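Local coordinates for 3'-5'-exonuclease (Saccharomyces cerevisiae, PDB 3E2V), which probably cuts double-stranded DNA as a magnesium-dependent nuclease of the TatD family, with both endonuclease and 3'-to-5' exonuclease activity, at residues Thr86-Ala98 with Phe133-Met145. Residues are numbered along the deposited sequence; the frame is centred on the assembly and turned at random.
Sequences TIGVHPCCVNEFA and FAQGKLKELYDLM
The Phe97 ring turns one edge to helix 132-149: Leu141 CD2 lies near the ring plane, 3.8 Å from CZ, while Leu138 CD2 comes in obliquely to 3.6 Å from CE1. Phe180 of helix 174-187 stacks on the same ring. Phe133 also uses its edge, but against backbone, with CD2 3.4 Å from Phe97 O. Phe97 O also receives a CA-H...O contact from Ala134 CA at 3.1 Å.

Lys137 lays its CB obliquely near Phe97 CD1 and then bends at chi2 and chi3 (-57° and -79°), which carries CE past Glu96 O and NZ to Glu140 OE1, a 2.8 Å salt bridge that comes in on the syn side but tilted out of the carboxylate plane. A water joins NZ to Glu96 OE2, while Glu96 OE1 accepts from Ile62 N. A methionine in place of Lys137 would probably leave Glu140 without its salt-bridge mate and cut the water link to Glu96.

Nearer the C-terminal end of 133-145, Ile87 CG2, anti to the backbone N, reaches between Leu141 CD1 (3.9 Å), Leu144 and Met145. Here a helix packs outside strand 82-87 and the loop after it, as in the TIM-barrel-like fold of TatD hydrolases; Gly88, just past the strand's C-terminal end, sits near Glu161, a magnesium-binding residue of this protein that does not hold the ion in this model.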
loop_
_atom_site.group_PDB
_atom_site.type_symbol
_atom_site.label_atom_id
_atom_site.label_comp_id
_atom_site.label_asym_id
_atom_site.label_seq_id
_atom_site.Cartn_x
_atom_site.Cartn_y
_atom_site.Cartn_z
ATOM N N THR A 86 7.653 0.346 2.863
ATOM C CA THR A 86 7.095 1.283 3.825
ATOM C C THR A 86 7.442 0.826 5.240
ATOM O O THR A 86 7.941 -0.298 5.453
ATOM C CB THR A 86 5.535 1.368 3.689
ATOM O OG1 THR A 86 4.937 0.193 4.261
ATOM C CG2 THR A 86 5.110 1.463 2.227
ATOM N N ILE A 87 7.186 1.722 6.203
ATOM C CA ILE A 87 7.199 1.428 7.646
ATOM C C ILE A 87 6.006 2.117 8.280
ATOM O O ILE A 87 5.797 3.312 8.091
ATOM C CB ILE A 87 8.472 1.946 8.332
ATOM C CG1 ILE A 87 9.721 1.291 7.725
ATOM C CG2 ILE A 87 8.385 1.707 9.860
ATOM C CD1 ILE A 87 11.040 1.859 8.272
ATOM N N GLY A 88 5.235 1.357 9.036
ATOM C CA GLY A 88 4.035 1.902 9.679
ATOM C C GLY A 88 3.188 0.815 10.284
ATOM O O GLY A 88 3.466 -0.362 10.095
ATOM N N VAL A 89 2.166 1.219 11.036
ATOM C CA VAL A 89 1.233 0.262 11.656
ATOM C C VAL A 89 -0.184 0.515 11.160
ATOM O O VAL A 89 -0.727 1.601 11.346
ATOM C CB VAL A 89 1.274 0.313 13.203
ATOM C CG1 VAL A 89 0.394 -0.768 13.811
ATOM C CG2 VAL A 89 2.701 0.140 13.682
ATOM N N HIS A 90 -0.742 -0.491 10.502
ATOM C CA HIS A 90 -2.044 -0.459 9.835
ATOM C C HIS A 90 -3.136 -0.536 10.903
ATOM O O HIS A 90 -2.898 -1.056 11.991
ATOM C CB HIS A 90 -2.019 -1.702 8.934
ATOM C CG HIS A 90 -3.228 -1.959 8.100
ATOM N ND1 HIS A 90 -4.435 -2.362 8.623
ATOM C CD2 HIS A 90 -3.363 -2.027 6.756
ATOM C CE1 HIS A 90 -5.285 -2.606 7.640
ATOM N NE2 HIS A 90 -4.651 -2.429 6.496
ATOM N N PRO A 91 -4.330 -0.000 10.608
ATOM C CA PRO A 91 -5.422 -0.106 11.576
ATOM C C PRO A 91 -5.699 -1.549 12.067
ATOM O O PRO A 91 -6.160 -1.696 13.214
ATOM C CB PRO A 91 -6.623 0.506 10.826
ATOM C CG PRO A 91 -6.195 0.538 9.371
ATOM C CD PRO A 91 -4.723 0.778 9.418
ATOM N N CYS A 92 -5.384 -2.579 11.267
ATOM C CA CYS A 92 -5.467 -4.012 11.671
ATOM C C CYS A 92 -4.756 -4.261 12.976
ATOM O O CYS A 92 -5.087 -5.180 13.727
ATOM C CB CYS A 92 -4.755 -4.952 10.655
ATOM S SG CYS A 92 -2.921 -4.659 10.409
ATOM N N CYS A 93 -3.715 -3.476 13.211
ATOM C CA CYS A 93 -2.630 -3.930 14.051
ATOM C C CYS A 93 -2.272 -2.939 15.134
ATOM O O CYS A 93 -1.263 -3.117 15.830
ATOM C CB CYS A 93 -1.428 -4.228 13.152
ATOM S SG CYS A 93 -1.788 -5.574 11.910
ATOM N N VAL A 94 -3.104 -1.904 15.293
ATOM C CA VAL A 94 -2.782 -0.855 16.268
ATOM C C VAL A 94 -2.793 -1.343 17.709
ATOM O O VAL A 94 -2.259 -0.671 18.590
ATOM C CB VAL A 94 -3.657 0.420 16.095
ATOM C CG1 VAL A 94 -3.288 1.159 14.803
ATOM C CG2 VAL A 94 -5.144 0.083 16.146
ATOM N N ASN A 95 -3.388 -2.509 17.962
ATOM C CA ASN A 95 -3.350 -3.050 19.324
ATOM C C ASN A 95 -1.919 -3.305 19.794
ATOM O O ASN A 95 -1.671 -3.387 20.998
ATOM C CB ASN A 95 -4.163 -4.344 19.449
ATOM C CG ASN A 95 -5.663 -4.112 19.443
ATOM O OD1 ASN A 95 -6.125 -2.980 19.398
ATOM N ND2 ASN A 95 -6.430 -5.206 19.511
ATOM N N GLU A 96 -0.983 -3.438 18.862
ATOM C CA GLU A 96 0.413 -3.642 19.264
ATOM C C GLU A 96 1.003 -2.431 20.002
ATOM O O GLU A 96 1.995 -2.571 20.708
ATOM C CB GLU A 96 1.294 -4.088 18.116
ATOM C CG GLU A 96 1.653 -3.035 17.145
ATOM C CD GLU A 96 2.894 -3.410 16.358
ATOM O OE1 GLU A 96 3.055 -2.896 15.256
ATOM O OE2 GLU A 96 3.708 -4.232 16.832
ATOM N N PHE A 97 0.402 -1.252 19.835
ATOM C CA PHE A 97 0.808 -0.090 20.633
ATOM C C PHE A 97 0.396 -0.232 22.089
ATOM O O PHE A 97 0.934 0.474 22.942
ATOM C CB PHE A 97 0.195 1.199 20.095
ATOM C CG PHE A 97 0.805 1.662 18.797
ATOM C CD1 PHE A 97 2.109 2.138 18.742
ATOM C CD2 PHE A 97 0.062 1.618 17.625
ATOM C CE1 PHE A 97 2.673 2.568 17.543
ATOM C CE2 PHE A 97 0.596 2.059 16.422
ATOM C CZ PHE A 97 1.905 2.528 16.366
ATOM N N ALA A 98 -0.540 -1.138 22.372
ATOM C CA ALA A 98 -1.117 -1.241 23.710
ATOM C C ALA A 98 -0.693 -2.500 24.457
ATOM O O ALA A 98 -0.799 -2.514 25.691
ATOM C CB ALA A 98 -2.617 -1.150 23.648
ATOM N N PHE A 133 3.130 2.357 28.150
ATOM C CA PHE A 133 3.504 1.310 27.201
ATOM C C PHE A 133 3.397 1.830 25.761
ATOM O O PHE A 133 4.346 1.687 24.983
ATOM C CB PHE A 133 2.701 0.016 27.420
ATOM C CG PHE A 133 3.137 -1.116 26.536
ATOM C CD1 PHE A 133 4.159 -1.972 26.932
ATOM C CD2 PHE A 133 2.555 -1.298 25.285
ATOM C CE1 PHE A 133 4.578 -3.015 26.105
ATOM C CE2 PHE A 133 2.964 -2.336 24.449
ATOM C CZ PHE A 133 3.980 -3.199 24.857
ATOM N N ALA A 134 2.278 2.485 25.450
ATOM C CA ALA A 134 2.093 3.075 24.111
ATOM C C ALA A 134 3.129 4.141 23.794
ATOM O O ALA A 134 3.597 4.247 22.660
ATOM C CB ALA A 134 0.685 3.635 23.959
ATOM N N GLN A 135 3.493 4.943 24.790
ATOM C CA GLN A 135 4.572 5.914 24.602
ATOM C C GLN A 135 5.869 5.239 24.140
ATOM O O GLN A 135 6.556 5.732 23.235
ATOM C CB GLN A 135 4.818 6.735 25.875
ATOM C CG GLN A 135 3.757 7.780 26.174
ATOM C CD GLN A 135 3.779 8.227 27.629
ATOM O OE1 GLN A 135 4.533 7.690 28.444
ATOM N NE2 GLN A 135 2.947 9.213 27.959
ATOM N N GLY A 136 6.186 4.098 24.757
ATOM C CA GLY A 136 7.382 3.339 24.380
ATOM C C GLY A 136 7.308 2.739 22.986
ATOM O O GLY A 136 8.308 2.704 22.266
ATOM N N LYS A 137 6.126 2.261 22.614
ATOM C CA LYS A 137 5.957 1.675 21.287
ATOM C C LYS A 137 6.043 2.730 20.191
ATOM O O LYS A 137 6.602 2.485 19.121
ATOM C CB LYS A 137 4.650 0.884 21.180
ATOM C CG LYS A 137 4.627 -0.383 22.060
ATOM C CD LYS A 137 5.783 -1.334 21.753
ATOM C CE LYS A 137 5.521 -2.164 20.504
ATOM N NZ LYS A 137 6.635 -3.149 20.290
ATOM N N LEU A 138 5.489 3.909 20.456
ATOM C CA LEU A 138 5.607 4.994 19.497
ATOM C C LEU A 138 7.059 5.448 19.342
ATOM O O LEU A 138 7.525 5.711 18.228
ATOM C CB LEU A 138 4.702 6.159 19.918
ATOM C CG LEU A 138 3.215 5.940 19.627
ATOM C CD1 LEU A 138 2.387 6.903 20.467
ATOM C CD2 LEU A 138 2.902 6.116 18.129
ATOM N N LYS A 139 7.786 5.498 20.457
ATOM C CA LYS A 139 9.225 5.770 20.397
ATOM C C LYS A 139 9.977 4.730 19.554
ATOM O O LYS A 139 10.825 5.073 18.737
ATOM C CB LYS A 139 9.805 5.794 21.816
ATOM C CG LYS A 139 11.285 6.064 21.833
ATOM C CD LYS A 139 11.773 6.351 23.250
ATOM C CE LYS A 139 13.167 6.956 23.219
ATOM N NZ LYS A 139 14.131 5.993 22.632
ATOM N N GLU A 140 9.656 3.458 19.766
ATOM C CA GLU A 140 10.284 2.370 19.028
ATOM C C GLU A 140 10.052 2.552 17.520
ATOM O O GLU A 140 10.974 2.401 16.717
ATOM C CB GLU A 140 9.733 1.030 19.504
ATOM C CG GLU A 140 10.292 -0.162 18.739
ATOM C CD GLU A 140 9.637 -1.477 19.112
ATOM O OE1 GLU A 140 8.916 -1.525 20.138
ATOM O OE2 GLU A 140 9.857 -2.475 18.381
ATOM N N LEU A 141 8.823 2.911 17.156
ATOM C CA LEU A 141 8.479 3.126 15.756
ATOM C C LEU A 141 9.213 4.316 15.130
ATOM O O LEU A 141 9.777 4.200 14.039
ATOM C CB LEU A 141 6.959 3.291 15.635
ATOM C CG LEU A 141 6.421 3.502 14.222
ATOM C CD1 LEU A 141 6.744 2.317 13.316
ATOM C CD2 LEU A 141 4.924 3.717 14.301
ATOM N N TYR A 142 9.227 5.452 15.835
ATOM C CA TYR A 142 9.993 6.633 15.409
ATOM C C TYR A 142 11.464 6.299 15.222
ATOM O O TYR A 142 12.080 6.630 14.191
ATOM C CB TYR A 142 9.834 7.727 16.473
ATOM C CG TYR A 142 10.516 9.044 16.165
ATOM C CD1 TYR A 142 10.209 9.757 15.005
ATOM C CD2 TYR A 142 11.439 9.589 17.044
ATOM C CE1 TYR A 142 10.806 10.977 14.717
ATOM C CE2 TYR A 142 12.044 10.816 16.767
ATOM C CZ TYR A 142 11.716 11.502 15.603
ATOM O OH TYR A 142 12.306 12.717 15.312
ATOM N N ASP A 143 12.021 5.620 16.221
ATOM C CA ASP A 143 13.431 5.225 16.158
ATOM C C ASP A 143 13.733 4.348 14.941
ATOM O O ASP A 143 14.734 4.557 14.254
ATOM C CB ASP A 143 13.846 4.510 17.440
ATOM C CG ASP A 143 14.019 5.465 18.627
ATOM O OD1 ASP A 143 14.009 6.712 18.449
ATOM O OD2 ASP A 143 14.138 4.939 19.757
ATOM N N LEU A 144 12.852 3.391 14.656
ATOM C CA LEU A 144 12.996 2.541 13.478
ATOM C C LEU A 144 12.986 3.339 12.176
ATOM O O LEU A 144 13.839 3.156 11.306
ATOM C CB LEU A 144 11.891 1.486 13.442
ATOM C CG LEU A 144 11.960 0.489 12.283
ATOM C CD1 LEU A 144 13.251 -0.313 12.363
ATOM C CD2 LEU A 144 10.748 -0.441 12.345
ATOM N N MET A 145 12.005 4.229 12.038
ATOM C CA MET A 145 11.920 5.098 10.869
ATOM C C MET A 145 13.199 5.916 10.700
ATOM O O MET A 145 13.747 5.975 9.609
ATOM C CB MET A 145 10.702 6.029 10.974
ATOM C CG MET A 145 9.365 5.326 10.892
ATOM S SD MET A 145 7.966 6.544 10.994
ATOM C CE MET A 145 6.550 5.400 10.864
HETATM O O HOH W 1 6.347 -5.001 17.848
#